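Long-range contacts in thiazoline oxidase/subtilisin-like protease (Prochloron didemni, PDB 4H6X), which probably cleaves patellamide precursor peptides and joins their ends, as a subtilisin-like member of a family of transamidating maturation proteases: residues Pro31-Val36 with Gly167-His172; Glu53-Phe58 with Arg133-Pro138. All coordinates share one frame; numbering follows the deposited sequence.

Contact 1 (Pro31-Val36 with Gly167-His172); sequences PQITIV and GANIIH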
loop_
_atom_site.group_PDB
_atom_site.type_symbol
_atom_site.label_atom_id
_atom_site.label_comp_id
_atom_site.label_asym_id
_atom_site.label_seq_id
_atom_site.Cartn_x
_atom_site.Cartn_y
_atom_site.Cartn_z
ATOM N N PRO A 31 1.595 4.751 16.169
ATOM C CA PRO A 31 1.347 3.324 16.423
ATOM C C PRO A 31 -0.082 2.972 16.835
ATOM O O PRO A 31 -0.405 1.788 16.930
ATOM C CB PRO A 31 2.336 2.980 17.563
ATOM C CG PRO A 31 2.783 4.294 18.106
ATOM C CD PRO A 31 2.751 5.240 16.943
ATOM N N GLN A 32 -0.926 3.975 17.087
ATOM C CA GLN A 32 -2.345 3.718 17.335
ATOM C C GLN A 32 -3.102 3.503 16.015
ATOM O O GLN A 32 -4.262 3.089 16.017
ATOM C CB GLN A 32 -2.997 4.858 18.134
ATOM C CG GLN A 32 -2.477 5.030 19.551
ATOM C CD GLN A 32 -3.294 6.037 20.342
ATOM O OE1 GLN A 32 -4.501 5.865 20.532
ATOM N NE2 GLN A 32 -2.640 7.096 20.808
ATOM N N ILE A 33 -2.451 3.805 14.894
ATOM C CA ILE A 33 -3.054 3.583 13.580
ATOM C C ILE A 33 -2.535 2.244 13.062
ATOM O O ILE A 33 -1.320 2.076 12.866
ATOM C CB ILE A 33 -2.722 4.722 12.577
ATOM C CG1 ILE A 33 -3.205 6.088 13.107
ATOM C CG2 ILE A 33 -3.313 4.428 11.197
ATOM C CD1 ILE A 33 -4.667 6.121 13.501
ATOM N N THR A 34 -3.464 1.313 12.862
ATOM C CA THR A 34 -3.164 -0.038 12.378
ATOM C C THR A 34 -3.562 -0.205 10.922
ATOM O O THR A 34 -4.724 0.022 10.568
ATOM C CB THR A 34 -3.877 -1.106 13.240
ATOM O OG1 THR A 34 -3.368 -1.029 14.575
ATOM C CG2 THR A 34 -3.646 -2.535 12.664
ATOM N N ILE A 35 -2.594 -0.590 10.090
ATOM C CA ILE A 35 -2.842 -0.897 8.683
ATOM C C ILE A 35 -2.733 -2.409 8.533
ATOM O O ILE A 35 -1.727 -2.995 8.914
ATOM C CB ILE A 35 -1.790 -0.223 7.750
ATOM C CG1 ILE A 35 -1.774 1.311 7.940
ATOM C CG2 ILE A 35 -2.031 -0.603 6.287
ATOM C CD1 ILE A 35 -0.399 1.934 7.732
ATOM N N VAL A 36 -3.780 -3.037 7.995
ATOM C CA VAL A 36 -3.725 -4.472 7.708
ATOM C C VAL A 36 -3.567 -4.632 6.209
ATOM O O VAL A 36 -4.378 -4.123 5.427
ATOM C CB VAL A 36 -4.964 -5.245 8.226
ATOM C CG1 VAL A 36 -4.853 -6.728 7.885
ATOM C CG2 VAL A 36 -5.105 -5.074 9.740
ATOM N N GLY A 167 -8.269 -4.999 14.532
ATOM C CA GLY A 167 -8.128 -3.575 14.879
ATOM C C GLY A 167 -7.676 -2.661 13.742
ATOM O O GLY A 167 -7.175 -1.560 13.991
ATOM N N ALA A 168 -7.857 -3.106 12.497
ATOM C CA ALA A 168 -7.520 -2.286 11.346
ATOM C C ALA A 168 -8.247 -0.949 11.433
ATOM O O ALA A 168 -9.452 -0.908 11.734
ATOM C CB ALA A 168 -7.906 -2.980 10.047
ATOM N N ASN A 169 -7.484 0.115 11.195
ATOM C CA ASN A 169 -8.001 1.425 10.835
ATOM C C ASN A 169 -8.074 1.533 9.315
ATOM O O ASN A 169 -8.960 2.200 8.763
ATOM C CB ASN A 169 -7.080 2.519 11.396
ATOM C CG ASN A 169 -7.162 2.619 12.918
ATOM O OD1 ASN A 169 -8.202 2.977 13.468
ATOM N ND2 ASN A 169 -6.089 2.262 13.596
ATOM N N ILE A 170 -7.114 0.886 8.653
ATOM C CA ILE A 170 -7.038 0.842 7.190
ATOM C C ILE A 170 -6.766 -0.600 6.799
ATOM O O ILE A 170 -5.914 -1.248 7.394
ATOM C CB ILE A 170 -5.908 1.729 6.634
ATOM C CG1 ILE A 170 -6.054 3.184 7.131
ATOM C CG2 ILE A 170 -5.864 1.686 5.096
ATOM C CD1 ILE A 170 -4.921 4.105 6.673
ATOM N N ILE A 171 -7.508 -1.084 5.815
ATOM C CA ILE A 171 -7.262 -2.377 5.201
ATOM C C ILE A 171 -6.819 -2.115 3.761
ATOM O O ILE A 171 -7.575 -1.545 2.959
ATOM C CB ILE A 171 -8.524 -3.273 5.206
ATOM C CG1 ILE A 171 -9.040 -3.479 6.640
ATOM C CG2 ILE A 171 -8.233 -4.600 4.501
ATOM C CD1 ILE A 171 -10.419 -4.140 6.761
ATOM N N HIS A 172 -5.585 -2.504 3.460
ATOM C CA HIS A 172 -5.045 -2.421 2.115
ATOM C C HIS A 172 -5.218 -3.758 1.382
ATOM O O HIS A 172 -4.613 -4.768 1.784
ATOM C CB HIS A 172 -3.561 -2.035 2.175
ATOM C CG HIS A 172 -2.968 -1.726 0.837
ATOM N ND1 HIS A 172 -2.449 -2.700 0.009
ATOM C CD2 HIS A 172 -2.812 -0.554 0.183
ATOM C CE1 HIS A 172 -2.005 -2.141 -1.103
ATOM N NE2 HIS A 172 -2.226 -0.840 -1.027
HETATM O O HOH W 1 -5.572 0.509 15.681
#
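V36 and A168 meet methyl to methyl, CG2 of V36 lying 3.5 Å from CB of A168, where strands 34-39 and 170-173 come together in the parallel sheet of the subtilisin-like alpha/beta fold. CG2 stands beside V36's own backbone N, and the same valine also packs on A163 of helix 154-165. That helix ends in a Schellman motif at G167, whose positive phi (93°) would jam a CB against the preceding carbonyl O. From there the chain turns into the sheet, bringing G167 O to 3.4 Å from CB of T34. N169 has CG beside its own backbone N (chi1 -70°), and its side chain crosses that of I33 at about a right angle. Its ND2 makes a weak, bent bond to Q32 O (3.1 Å, 125° at the hydrogen). ND2 is also 2.9 Å from T34 N, a pair of donors that do not bond. One water ties this polar corner together, donating to Q32 O and G167 O, bonding T34 OG1 and weakly accepting from ND2; the T34 hydroxyl also bonds R133 NH1. T34 O is shared by two successive amides, N169 N at 2.8 Å and I170 N at 3.2 Å, both in the carbonyl plane, an uneven fork at the entry to the regular parallel pairing. Beyond it, I35 and I170 lie on one face of the sheet, CG1 of I35 standing 4.4 Å from CB of I170. V36 and I171 occupy the other face, where I171 packs on I160 and A163. V36 N binds I170 O at 2.8 Å, nearly along the C=O axis, while V36 O accepts from H172 N.

Contact 2 (Glu53-Phe58 with Arg133-Pro138); sequences EVSKVF and RVINMP
V134 O is gripped twice, by S55 N at 3.0 Å and by a water at 2.8 Å, with the CA-H of V54 also directed at it. The same water bonds S55 OG at 2.8 Å; chi1 of 62° sets that hydroxyl between the backbone N and carbonyl carbon. Parallel pairing continues through N136 N to S55 O and V57 N to N136 O. Just past the strand, the V57 side chain crosses that of I135 obliquely, CG2 to CG2 at 3.8 Å. E53 and R133 approach only loosely: OE1 of E53 touches the aliphatic CG and CD of R133 and lies 4.4 Å from its NE, beyond a salt bridge, while NH1 of R133 is hydrogen-bonded to OG1 of T34 in strand 34-39. V54 and V134 lie side by side on the face opposite S55. At the C-terminal end, CD of P138 lies over one face of the F58 ring, offset toward the rim (CH-pi, 4.3 Å from the centroid, 19° off the normal). CG of P138 approaches CE1 of F58 at 3.6 Å. An alanine in place of P138, lacking CG and CD, would probably leave that ring face without its CH-pi partner and the phenyl freer to turn. Strand 53-56 is one of the sheet's two edge strands, with 133-138 between it and 34-39; V54 and V134 pack on V118 of helix 101-118, and M137 on helix 154-165.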
loop_
_atom_site.group_PDB
_atom_site.type_symbol
_atom_site.label_atom_id
_atom_site.label_comp_id
_atom_site.label_asym_id
_atom_site.label_seq_id
_atom_site.Cartn_x
_atom_site.Cartn_y
_atom_site.Cartn_z
ATOM N N GLU A 53 7.026 -1.442 13.269
ATOM C CA GLU A 53 6.035 -2.164 14.048
ATOM C C GLU A 53 5.249 -3.078 13.107
ATOM O O GLU A 53 4.086 -2.809 12.815
ATOM C CB GLU A 53 5.091 -1.191 14.759
ATOM C CG GLU A 53 5.326 -1.060 16.251
ATOM C CD GLU A 53 4.399 -1.950 17.039
ATOM O OE1 GLU A 53 3.244 -1.527 17.300
ATOM O OE2 GLU A 53 4.830 -3.075 17.392
ATOM N N VAL A 54 5.896 -4.148 12.633
ATOM C CA VAL A 54 5.262 -5.103 11.718
ATOM C C VAL A 54 5.030 -6.451 12.388
ATOM O O VAL A 54 5.843 -6.889 13.199
ATOM C CB VAL A 54 6.081 -5.326 10.422
ATOM C CG1 VAL A 54 6.028 -4.100 9.524
ATOM C CG2 VAL A 54 7.525 -5.740 10.718
ATOM N N SER A 55 3.937 -7.123 12.037
ATOM C CA SER A 55 3.729 -8.513 12.471
ATOM C C SER A 55 2.836 -9.230 11.465
ATOM O O SER A 55 2.072 -8.577 10.739
ATOM C CB SER A 55 3.087 -8.558 13.854
ATOM O OG SER A 55 1.816 -7.947 13.803
ATOM N N LYS A 56 2.946 -10.557 11.413
ATOM C CA LYS A 56 2.128 -11.356 10.502
ATOM C C LYS A 56 1.008 -12.074 11.233
ATOM O O LYS A 56 1.230 -12.669 12.281
ATOM C CB LYS A 56 2.968 -12.399 9.753
ATOM C CG LYS A 56 4.063 -11.814 8.883
ATOM C CD LYS A 56 4.833 -12.913 8.181
ATOM C CE LYS A 56 6.174 -12.401 7.695
ATOM N NZ LYS A 56 6.871 -13.390 6.817
ATOM N N VAL A 57 -0.189 -12.026 10.654
ATOM C CA VAL A 57 -1.287 -12.859 11.085
ATOM C C VAL A 57 -1.735 -13.654 9.859
ATOM O O VAL A 57 -2.333 -13.094 8.943
ATOM C CB VAL A 57 -2.449 -12.021 11.695
ATOM C CG1 VAL A 57 -3.660 -12.906 11.984
ATOM C CG2 VAL A 57 -1.993 -11.322 12.977
ATOM N N PHE A 58 -1.403 -14.945 9.838
ATOM C CA PHE A 58 -1.763 -15.835 8.737
ATOM C C PHE A 58 -3.204 -16.272 8.911
ATOM O O PHE A 58 -3.577 -16.686 9.998
ATOM C CB PHE A 58 -0.852 -17.078 8.688
ATOM C CG PHE A 58 0.557 -16.773 8.308
ATOM C CD1 PHE A 58 0.966 -16.859 6.982
ATOM C CD2 PHE A 58 1.478 -16.384 9.263
ATOM C CE1 PHE A 58 2.271 -16.557 6.627
ATOM C CE2 PHE A 58 2.780 -16.081 8.916
ATOM C CZ PHE A 58 3.176 -16.165 7.595
ATOM N N ARG A 133 1.509 1.113 12.960
ATOM C CA ARG A 133 1.513 -0.329 13.211
ATOM C C ARG A 133 1.018 -1.031 11.948
ATOM O O ARG A 133 -0.003 -0.644 11.366
ATOM C CB ARG A 133 0.598 -0.654 14.399
ATOM C CG ARG A 133 0.528 -2.123 14.809
ATOM C CD ARG A 133 -0.195 -2.261 16.144
ATOM N NE ARG A 133 -0.553 -3.645 16.443
ATOM C CZ ARG A 133 -1.782 -4.149 16.341
ATOM N NH1 ARG A 133 -2.799 -3.383 15.957
ATOM N NH2 ARG A 133 -2.000 -5.423 16.636
ATOM N N VAL A 134 1.760 -2.041 11.503
ATOM C CA VAL A 134 1.366 -2.768 10.302
ATOM C C VAL A 134 1.216 -4.249 10.614
ATOM O O VAL A 134 2.107 -4.850 11.237
ATOM C CB VAL A 134 2.373 -2.573 9.149
ATOM C CG1 VAL A 134 2.109 -3.586 8.037
ATOM C CG2 VAL A 134 2.306 -1.145 8.608
ATOM N N ILE A 135 0.078 -4.811 10.203
ATOM C CA ILE A 135 -0.146 -6.263 10.232
ATOM C C ILE A 135 -0.243 -6.774 8.800
ATOM O O ILE A 135 -1.125 -6.358 8.038
ATOM C CB ILE A 135 -1.436 -6.643 10.994
ATOM C CG1 ILE A 135 -1.327 -6.218 12.469
ATOM C CG2 ILE A 135 -1.737 -8.153 10.861
ATOM C CD1 ILE A 135 -2.639 -6.297 13.254
ATOM N N ASN A 136 0.690 -7.644 8.424
ATOM C CA ASN A 136 0.573 -8.377 7.175
ATOM C C ASN A 136 -0.296 -9.615 7.370
ATOM O O ASN A 136 -0.088 -10.386 8.312
ATOM C CB ASN A 136 1.957 -8.767 6.649
ATOM C CG ASN A 136 2.673 -7.612 5.961
ATOM O OD1 ASN A 136 2.382 -7.280 4.805
ATOM N ND2 ASN A 136 3.628 -7.016 6.650
ATOM N N MET A 137 -1.271 -9.806 6.489
ATOM C CA MET A 137 -2.082 -11.026 6.498
ATOM C C MET A 137 -1.831 -11.784 5.186
ATOM O O MET A 137 -2.564 -11.593 4.199
ATOM C CB MET A 137 -3.567 -10.687 6.664
ATOM C CG MET A 137 -4.461 -11.906 6.875
ATOM S SD MET A 137 -6.233 -11.528 6.813
ATOM C CE MET A 137 -6.355 -10.369 8.163
ATOM N N PRO A 138 -0.773 -12.622 5.151
ATOM C CA PRO A 138 -0.360 -13.208 3.864
ATOM C C PRO A 138 -1.388 -14.177 3.297
ATOM O O PRO A 138 -1.995 -14.933 4.051
ATOM C CB PRO A 138 0.921 -13.976 4.222
ATOM C CG PRO A 138 1.429 -13.296 5.450
ATOM C CD PRO A 138 0.174 -12.960 6.224
HETATM O O HOH W 2 2.106 -5.195 13.967
#

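Both contacts belong to one parallel sheet, in which four strands follow in the order 53-56, 133-138, 34-39, 170-173: contact 2 joins the edge strand 53-56 to 133-138, and contact 1 joins 34-39, the next strand inward, to 170-173. A probable hydrogen bond from I135 N to I35 O (2.9 Å) couples them, with the R133-T34 bond as a second tie. Contact 1 is the more buried, mostly aliphatic beyond one hydrated polar corner. Contact 2 is partly exposed and mixes apolar pairs with a loose charged pair, a serine and a proline-aromatic contact. Strand 34-39 probably carries the catalytic aspartate, as in other subtilases.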